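Local atomic coordinates of glycosaminoglycan xylosylkinase (Hydra vulgaris, PDB entry 5XOM), a protein that probably phosphorylates xylose in the linkage region of proteoglycans, as a protein-kinase-like enzyme of the Fam20 family. Residues N183-G188 / P198-N203; V108-K113 / V204-A209. One frame throughout, in Å; residues are numbered along the deposited sequence.

Contact 1: N183-G188 / P198-N203; sequences NLCFYG and PACASN. With NAG (2-acetamido-2-deoxy-beta-D-glucopyranose), chain C.
A disulfide-linked antiparallel strand pair, the 184-186 and 199-200 strands of a small three-stranded sheet, ends here at an N-glycosylated asparagine. Cys185 and Cys200 face each other as a non-hydrogen-bonded pair, where backbones come close and a cross-strand disulfide can form. Their SG atoms are joined at 2.1 Å. Both SG atoms stand beside their own backbone N, and the bridge has a torsion of 99° about the S-S bond. Beside the bridge, Pro198 CB packs on Cys185 CB at 3.9 Å. The next pair, Phe186 with Ala199, is hydrogen-bonded in both directions and puts its side chains on the other face, against Met206. Ala201 N continues the ladder to Leu184 O at 3.0 Å. The matching bond from Leu184 N goes not to Ala201 but two residues on, to Asn203 O, at 2.9 Å and almost straight. Asn183 extends the pairing with its side chain: CG is anti to the carbonyl carbon (chi1 -62°), and OD1 accepts Asn203 N at 2.9 Å, the donor tilted out of the amide plane. N and O of Asn203 are thus both gripped by neighbouring residues of one strand end, while Asp179 takes the backbone N of Asn183. At Asn203 the CB points away from the 183-188 segment, and CG is anti to its backbone N (chi1 -174°); this side chain carries the sugar, and Thr205 completes the glycosylation sequon. The linkage runs from Asn203 ND2 to C1 of the NAG at 1.5 Å.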
ATOM      1  N   ASN A 183      -2.297 -33.354  29.223  1.00 28.95           N
ATOM      2  CA  ASN A 183      -2.204 -32.100  28.485  1.00 24.57           C
ATOM      3  C   ASN A 183      -2.800 -30.963  29.303  1.00 24.07           C
ATOM      4  O   ASN A 183      -3.761 -31.147  30.054  1.00 28.38           O
ATOM      5  CB  ASN A 183      -2.943 -32.194  27.150  1.00 24.94           C
ATOM      6  CG  ASN A 183      -2.369 -33.246  26.227  1.00 26.53           C
ATOM      7  OD1 ASN A 183      -1.174 -33.244  25.928  1.00 32.23           O
ATOM      8  ND2 ASN A 183      -3.217 -34.166  25.785  1.00 28.38           N
ATOM      9  N   LEU A 184      -2.233 -29.772  29.140  1.00 22.96           N
ATOM     10  CA  LEU A 184      -2.766 -28.599  29.817  1.00 30.40           C
ATOM     11  C   LEU A 184      -3.901 -28.025  28.986  1.00 33.21           C
ATOM     12  O   LEU A 184      -3.758 -27.837  27.771  1.00 28.94           O
ATOM     13  CB  LEU A 184      -1.664 -27.560  30.040  1.00 23.14           C
ATOM     14  CG  LEU A 184      -2.061 -26.232  30.678  1.00 28.27           C
ATOM     15  CD1 LEU A 184      -2.695 -26.456  32.046  1.00 24.17           C
ATOM     16  CD2 LEU A 184      -0.823 -25.356  30.808  1.00 23.37           C
ATOM     17  N   CYS A 185      -5.034 -27.764  29.635  1.00 30.20           N
ATOM     18  CA  CYS A 185      -6.254 -27.323  28.969  1.00 24.49           C
ATOM     19  C   CYS A 185      -6.866 -26.169  29.749  1.00 33.02           C
ATOM     20  O   CYS A 185      -6.472 -25.886  30.882  1.00 32.35           O
ATOM     21  CB  CYS A 185      -7.279 -28.457  28.853  1.00 22.52           C
ATOM     22  SG  CYS A 185      -6.636 -30.096  28.412  1.00 28.89           S
ATOM     23  N   PHE A 186      -7.843 -25.501  29.137  1.00 30.52           N
ATOM     24  CA  PHE A 186      -8.705 -24.598  29.889  1.00 30.85           C
ATOM     25  C   PHE A 186     -10.106 -24.647  29.291  1.00 29.41           C
ATOM     26  O   PHE A 186     -10.279 -24.967  28.113  1.00 28.60           O
ATOM     27  CB  PHE A 186      -8.160 -23.155  29.940  1.00 27.26           C
ATOM     28  CG  PHE A 186      -8.281 -22.381  28.647  1.00 26.69           C
ATOM     29  CD1 PHE A 186      -7.282 -22.435  27.681  1.00 30.10           C
ATOM     30  CD2 PHE A 186      -9.373 -21.554  28.430  1.00 26.93           C
ATOM     31  CE1 PHE A 186      -7.390 -21.702  26.502  1.00 30.57           C
ATOM     32  CE2 PHE A 186      -9.491 -20.817  27.258  1.00 29.32           C
ATOM     33  CZ  PHE A 186      -8.497 -20.892  26.292  1.00 27.93           C
ATOM     34  N   TYR A 187     -11.115 -24.366  30.127  1.00 30.27           N
ATOM     35  CA  TYR A 187     -12.505 -24.465  29.696  1.00 26.48           C
ATOM     36  C   TYR A 187     -13.316 -23.174  29.787  1.00 30.45           C
ATOM     37  O   TYR A 187     -14.476 -23.179  29.365  1.00 35.76           O
ATOM     38  CB  TYR A 187     -13.231 -25.573  30.474  1.00 28.44           C
ATOM     39  CG  TYR A 187     -13.314 -25.382  31.969  1.00 34.47           C
ATOM     40  CD1 TYR A 187     -14.324 -24.613  32.537  1.00 40.17           C
ATOM     41  CD2 TYR A 187     -12.411 -26.011  32.820  1.00 35.31           C
ATOM     42  CE1 TYR A 187     -14.415 -24.451  33.908  1.00 40.68           C
ATOM     43  CE2 TYR A 187     -12.493 -25.856  34.191  1.00 36.66           C
ATOM     44  CZ  TYR A 187     -13.497 -25.076  34.732  1.00 44.55           C
ATOM     45  OH  TYR A 187     -13.582 -24.917  36.099  1.00 44.78           O
ATOM     46  N   GLY A 188     -12.763 -22.081  30.321  1.00 30.43           N
ATOM     47  CA  GLY A 188     -13.431 -20.777  30.283  1.00 28.96           C
ATOM     48  C   GLY A 188     -14.651 -20.668  31.193  1.00 40.04           C
ATOM     49  O   GLY A 188     -14.957 -21.552  31.994  1.00 44.86           O
ATOM     50  N   PRO A 198     -13.230 -28.932  27.516  1.00 29.51           N
ATOM     51  CA  PRO A 198     -12.092 -28.015  27.491  1.00 34.88           C
ATOM     52  C   PRO A 198     -11.468 -27.934  26.105  1.00 31.03           C
ATOM     53  O   PRO A 198     -11.631 -28.820  25.263  1.00 31.34           O
ATOM     54  CB  PRO A 198     -11.119 -28.659  28.486  1.00 29.51           C
ATOM     55  CG  PRO A 198     -11.362 -30.133  28.296  1.00 27.46           C
ATOM     56  CD  PRO A 198     -12.828 -30.286  27.953  1.00 26.20           C
ATOM     57  N   ALA A 199     -10.741 -26.842  25.891  1.00 28.80           N
ATOM     58  CA  ALA A 199      -9.784 -26.750  24.797  1.00 23.48           C
ATOM     59  C   ALA A 199      -8.432 -27.194  25.334  1.00 29.55           C
ATOM     60  O   ALA A 199      -7.966 -26.671  26.351  1.00 25.94           O
ATOM     61  CB  ALA A 199      -9.692 -25.322  24.254  1.00 22.76           C
ATOM     62  N   CYS A 200      -7.816 -28.163  24.666  1.00 20.59           N
ATOM     63  CA  CYS A 200      -6.607 -28.797  25.167  1.00 21.83           C
ATOM     64  C   CYS A 200      -5.435 -28.565  24.223  1.00 28.54           C
ATOM     65  O   CYS A 200      -5.592 -28.587  22.997  1.00 24.18           O
ATOM     66  CB  CYS A 200      -6.829 -30.289  25.366  1.00 30.37           C
ATOM     67  SG  CYS A 200      -7.821 -30.655  26.829  1.00 44.49           S
ATOM     68  N   ALA A 201      -4.267 -28.323  24.813  1.00 24.97           N
ATOM     69  CA  ALA A 201      -3.010 -28.194  24.097  1.00 23.55           C
ATOM     70  C   ALA A 201      -2.423 -29.568  23.774  1.00 21.89           C
ATOM     71  O   ALA A 201      -2.950 -30.607  24.175  1.00 22.23           O
ATOM     72  CB  ALA A 201      -2.011 -27.384  24.923  1.00 20.46           C
ATOM     73  N   SER A 202      -1.329 -29.557  23.010  1.00 28.46           N
ATOM     74  CA  SER A 202      -0.418 -30.703  22.883  1.00 31.34           C
ATOM     75  C   SER A 202       0.703 -30.495  23.899  1.00 26.22           C
ATOM     76  O   SER A 202       1.576 -29.646  23.699  1.00 24.37           O
ATOM     77  CB  SER A 202       0.128 -30.816  21.464  1.00 31.59           C
ATOM     78  OG  SER A 202      -0.915 -30.718  20.513  1.00 46.65           O
ATOM     79  N   ASN A 203       0.654 -31.254  25.009  1.00 28.55           N
ATOM     80  CA  ASN A 203       1.434 -31.052  26.237  1.00 30.26           C
ATOM     81  C   ASN A 203       1.094 -29.635  26.714  1.00 22.14           C
ATOM     82  O   ASN A 203       0.062 -29.452  27.370  1.00 25.40           O
ATOM     83  CB  ASN A 203       2.966 -31.377  26.133  1.00 32.10           C
ATOM     84  CG  ASN A 203       3.692 -31.262  27.543  1.00 39.72           C
ATOM     85  OD1 ASN A 203       3.092 -30.669  28.430  1.00 52.62           O
ATOM     86  ND2 ASN A 203       4.948 -31.808  27.768  1.00 67.86           N
TER
HETATM   87  C1  NAG C 501       5.963 -32.693  27.212  1.00 69.15           C
HETATM   88  C2  NAG C 501       7.168 -32.952  28.241  1.00 67.90           C
HETATM   89  C3  NAG C 501       7.327 -34.432  28.628  1.00 69.73           C
HETATM   90  C4  NAG C 501       6.007 -35.110  28.928  1.00 78.01           C
HETATM   91  C5  NAG C 501       5.140 -34.998  27.701  1.00 76.62           C
HETATM   92  C6  NAG C 501       3.785 -35.635  27.892  1.00 74.80           C
HETATM   93  C7  NAG C 501       8.839 -31.204  27.608  1.00 85.81           C
HETATM   94  C8  NAG C 501      10.235 -30.996  27.092  1.00 75.33           C
HETATM   95  N2  NAG C 501       8.451 -32.478  27.732  1.00 80.56           N
HETATM   96  O3  NAG C 501       8.185 -34.543  29.761  1.00 70.27           O
HETATM   97  O4  NAG C 501       6.241 -36.493  29.177  1.00 83.49           O
HETATM   98  O5  NAG C 501       4.890 -33.618  27.448  1.00 75.61           O
HETATM   99  O6  NAG C 501       3.221 -36.025  26.647  1.00 69.05           O
HETATM  100  O7  NAG C 501       8.098 -30.266  27.865  1.00 95.50           O

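Contact 2: V108-K113 / V204-A209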
ATOM      1  N   VAL A 108      -6.238  -8.824  21.300  1.00 25.18           N
ATOM      2  CA  VAL A 108      -6.713  -9.794  20.321  1.00 23.27           C
ATOM      3  C   VAL A 108      -7.651 -10.781  21.002  1.00 28.65           C
ATOM      4  O   VAL A 108      -7.561 -11.029  22.209  1.00 29.80           O
ATOM      5  CB  VAL A 108      -5.559 -10.560  19.625  1.00 23.74           C
ATOM      6  CG1 VAL A 108      -4.712  -9.613  18.783  1.00 18.41           C
ATOM      7  CG2 VAL A 108      -4.702 -11.317  20.644  1.00 25.42           C
ATOM      8  N   VAL A 109      -8.581 -11.316  20.220  1.00 28.42           N
ATOM      9  CA  VAL A 109      -9.328 -12.509  20.601  1.00 24.15           C
ATOM     10  C   VAL A 109      -8.481 -13.729  20.264  1.00 29.04           C
ATOM     11  O   VAL A 109      -7.849 -13.782  19.202  1.00 25.57           O
ATOM     12  CB  VAL A 109     -10.684 -12.552  19.870  1.00 27.55           C
ATOM     13  CG1 VAL A 109     -11.424 -13.858  20.169  1.00 27.55           C
ATOM     14  CG2 VAL A 109     -11.533 -11.339  20.227  1.00 24.77           C
ATOM     15  N   PHE A 110      -8.448 -14.714  21.163  1.00 28.27           N
ATOM     16  CA  PHE A 110      -7.752 -15.974  20.919  1.00 26.86           C
ATOM     17  C   PHE A 110      -8.757 -17.114  20.835  1.00 24.95           C
ATOM     18  O   PHE A 110      -9.468 -17.391  21.806  1.00 25.24           O
ATOM     19  CB  PHE A 110      -6.715 -16.273  22.002  1.00 25.78           C
ATOM     20  CG  PHE A 110      -6.043 -17.605  21.825  1.00 24.19           C
ATOM     21  CD1 PHE A 110      -5.170 -17.815  20.769  1.00 23.83           C
ATOM     22  CD2 PHE A 110      -6.294 -18.651  22.703  1.00 24.32           C
ATOM     23  CE1 PHE A 110      -4.553 -19.043  20.593  1.00 24.24           C
ATOM     24  CE2 PHE A 110      -5.676 -19.885  22.533  1.00 28.80           C
ATOM     25  CZ  PHE A 110      -4.805 -20.077  21.476  1.00 27.58           C
ATOM     26  N   LYS A 111      -8.829 -17.748  19.668  1.00 20.24           N
ATOM     27  CA  LYS A 111      -9.705 -18.892  19.439  1.00 23.13           C
ATOM     28  C   LYS A 111      -8.885 -20.171  19.362  1.00 27.84           C
ATOM     29  O   LYS A 111      -8.139 -20.362  18.389  1.00 21.88           O
ATOM     30  CB  LYS A 111     -10.510 -18.692  18.159  1.00 18.55           C
ATOM     31  CG  LYS A 111     -11.329 -17.425  18.222  1.00 24.88           C
ATOM     32  CD  LYS A 111     -12.635 -17.566  17.490  1.00 21.37           C
ATOM     33  CE  LYS A 111     -13.465 -16.324  17.704  1.00 23.86           C
ATOM     34  NZ  LYS A 111     -14.596 -16.259  16.754  1.00 26.23           N
ATOM     35  N   PRO A 112      -8.969 -21.049  20.356  1.00 23.78           N
ATOM     36  CA  PRO A 112      -8.164 -22.273  20.332  1.00 21.09           C
ATOM     37  C   PRO A 112      -8.685 -23.286  19.321  1.00 18.49           C
ATOM     38  O   PRO A 112      -9.865 -23.303  18.968  1.00 26.26           O
ATOM     39  CB  PRO A 112      -8.285 -22.807  21.770  1.00 21.68           C
ATOM     40  CG  PRO A 112      -9.558 -22.234  22.273  1.00 29.47           C
ATOM     41  CD  PRO A 112      -9.731 -20.899  21.609  1.00 26.89           C
ATOM     42  N   LYS A 113      -7.775 -24.137  18.858  1.00 21.45           N
ATOM     43  CA  LYS A 113      -8.151 -25.310  18.077  1.00 18.75           C
ATOM     44  C   LYS A 113      -9.080 -26.226  18.866  1.00 23.34           C
ATOM     45  O   LYS A 113      -8.840 -26.516  20.045  1.00 21.47           O
ATOM     46  CB  LYS A 113      -6.890 -26.063  17.661  1.00 24.46           C
ATOM     47  CG  LYS A 113      -7.143 -27.417  17.039  1.00 28.45           C
ATOM     48  CD  LYS A 113      -5.838 -28.138  16.754  1.00 27.52           C
ATOM     49  CE  LYS A 113      -6.047 -29.639  16.765  1.00 36.47           C
ATOM     50  NZ  LYS A 113      -5.898 -30.263  15.443  1.00 47.97           N
ATOM     51  N   VAL A 204       1.893 -28.617  26.397  1.00 24.22           N
ATOM     52  CA  VAL A 204       1.542 -27.250  26.777  1.00 25.71           C
ATOM     53  C   VAL A 204       1.424 -26.306  25.590  1.00 27.84           C
ATOM     54  O   VAL A 204       1.187 -25.109  25.793  1.00 26.61           O
ATOM     55  CB  VAL A 204       2.527 -26.669  27.815  1.00 31.45           C
ATOM     56  CG1 VAL A 204       2.582 -27.539  29.061  1.00 26.94           C
ATOM     57  CG2 VAL A 204       3.909 -26.526  27.217  1.00 24.91           C
ATOM     58  N   THR A 205       1.571 -26.790  24.362  1.00 25.21           N
ATOM     59  CA  THR A 205       1.559 -25.931  23.177  1.00 25.04           C
ATOM     60  C   THR A 205       0.167 -25.956  22.557  1.00 23.88           C
ATOM     61  O   THR A 205      -0.281 -26.998  22.064  1.00 23.18           O
ATOM     62  CB  THR A 205       2.615 -26.383  22.170  1.00 25.51           C
ATOM     63  OG1 THR A 205       3.899 -26.365  22.816  1.00 27.59           O
ATOM     64  CG2 THR A 205       2.649 -25.460  20.952  1.00 18.85           C
ATOM     65  N   MET A 206      -0.521 -24.816  22.575  1.00 19.15           N
ATOM     66  CA  MET A 206      -1.888 -24.755  22.075  1.00 21.31           C
ATOM     67  C   MET A 206      -1.946 -23.949  20.785  1.00 23.54           C
ATOM     68  O   MET A 206      -1.555 -22.774  20.750  1.00 22.44           O
ATOM     69  CB  MET A 206      -2.834 -24.179  23.127  1.00 20.87           C
ATOM     70  CG  MET A 206      -4.269 -24.028  22.647  1.00 25.40           C
ATOM     71  SD  MET A 206      -5.296 -23.172  23.842  1.00 26.95           S
ATOM     72  CE  MET A 206      -5.970 -24.533  24.738  1.00 21.27           C
ATOM     73  N   GLU A 207      -2.439 -24.594  19.733  1.00 26.04           N
ATOM     74  CA  GLU A 207      -2.670 -23.959  18.447  1.00 23.79           C
ATOM     75  C   GLU A 207      -3.967 -23.160  18.487  1.00 19.10           C
ATOM     76  O   GLU A 207      -4.969 -23.603  19.060  1.00 22.59           O
ATOM     77  CB  GLU A 207      -2.735 -25.039  17.360  1.00 24.73           C
ATOM     78  CG  GLU A 207      -3.013 -24.551  15.950  1.00 22.01           C
ATOM     79  CD  GLU A 207      -3.228 -25.697  14.963  1.00 23.42           C
ATOM     80  OE1 GLU A 207      -4.029 -25.531  14.019  1.00 22.88           O
ATOM     81  OE2 GLU A 207      -2.613 -26.770  15.136  1.00 25.44           O
ATOM     82  N   GLY A 208      -3.952 -21.986  17.865  1.00 17.46           N
ATOM     83  CA  GLY A 208      -5.165 -21.201  17.776  1.00 17.51           C
ATOM     84  C   GLY A 208      -5.011 -20.050  16.804  1.00 25.30           C
ATOM     85  O   GLY A 208      -3.992 -19.916  16.123  1.00 22.31           O
ATOM     86  N   ALA A 209      -6.048 -19.217  16.751  1.00 19.07           N
ATOM     87  CA  ALA A 209      -6.092 -18.044  15.890  1.00 18.27           C
ATOM     88  C   ALA A 209      -6.233 -16.792  16.742  1.00 23.20           C
ATOM     89  O   ALA A 209      -6.969 -16.786  17.732  1.00 21.38           O
ATOM     90  CB  ALA A 209      -7.260 -18.132  14.892  1.00 17.21           C
TER
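Met206 brings its SD to the edge of the Phe110 ring, close to the ring plane and 3.6 Å from CE2, a Met-aromatic contact. The same sulfur lies 3.7 Å from Pro112 CB. At Glu207 the backbone O accepts Lys113 N at 2.9 Å, while the carboxylate passes the Lys113 chain obliquely, with OE2 3.9 Å from CD. Glu207 OE1 is held by His132 and Arg117, and Lys113 NZ makes a weak hydrogen bond to Tyr115 O and no salt bridge with the carboxylate. The strands are the adjacent 106-112, in the middle, and 205-212 of the five-stranded antiparallel sheet, whose 1-2-3-5-4 order matches the small lobe of a protein kinase. Gly208 pairs with Pro112, and its CA lies 3.6 Å from Phe110 CE1; a CB here would run into that atom and Lys111 O. Phe110 CG stands anti to the backbone N (chi1 176°), and from there the ring reaches Gly208 and Met206. An alanine in place of Phe110 would probably leave Met206 SD without its aromatic partner and open a gap beside Gly208 CA. Ala209 O takes Lys111 N at 2.9 Å, and Phe110 CA approaches that O at 3.4 Å. Ala209 N returns a bond to Lys111 O at 2.9 Å, pairing continues with Val109 bonded to Ile211, and the Lys111 side chain leads away to salt bridges with Glu135 and Asp130.

In the fold
Residue 203 of contact 1 runs into residue 204 of contact 2, so the chain passes from the small disulfide-linked sheet into the large kinase-like sheet; the centres are 10 Å apart. Met206 of contact 2 packs against contact 1: its CE lies 3.3 Å from Ala199 O and 3.6 Å from Phe186 CE1, and its CB 3.8 Å from Ala201 CB. Ala199 CB adds a further touch, 3.7 Å from Pro112 CG. The sugar on Asn203 is about 13 Å from the Met206 side chain between nearest atoms. The Lys111 link to Glu135 on helix 132-144, with a long, weak pairing to Asp296, is consistent with the lysine-glutamate pair of a kinase active site.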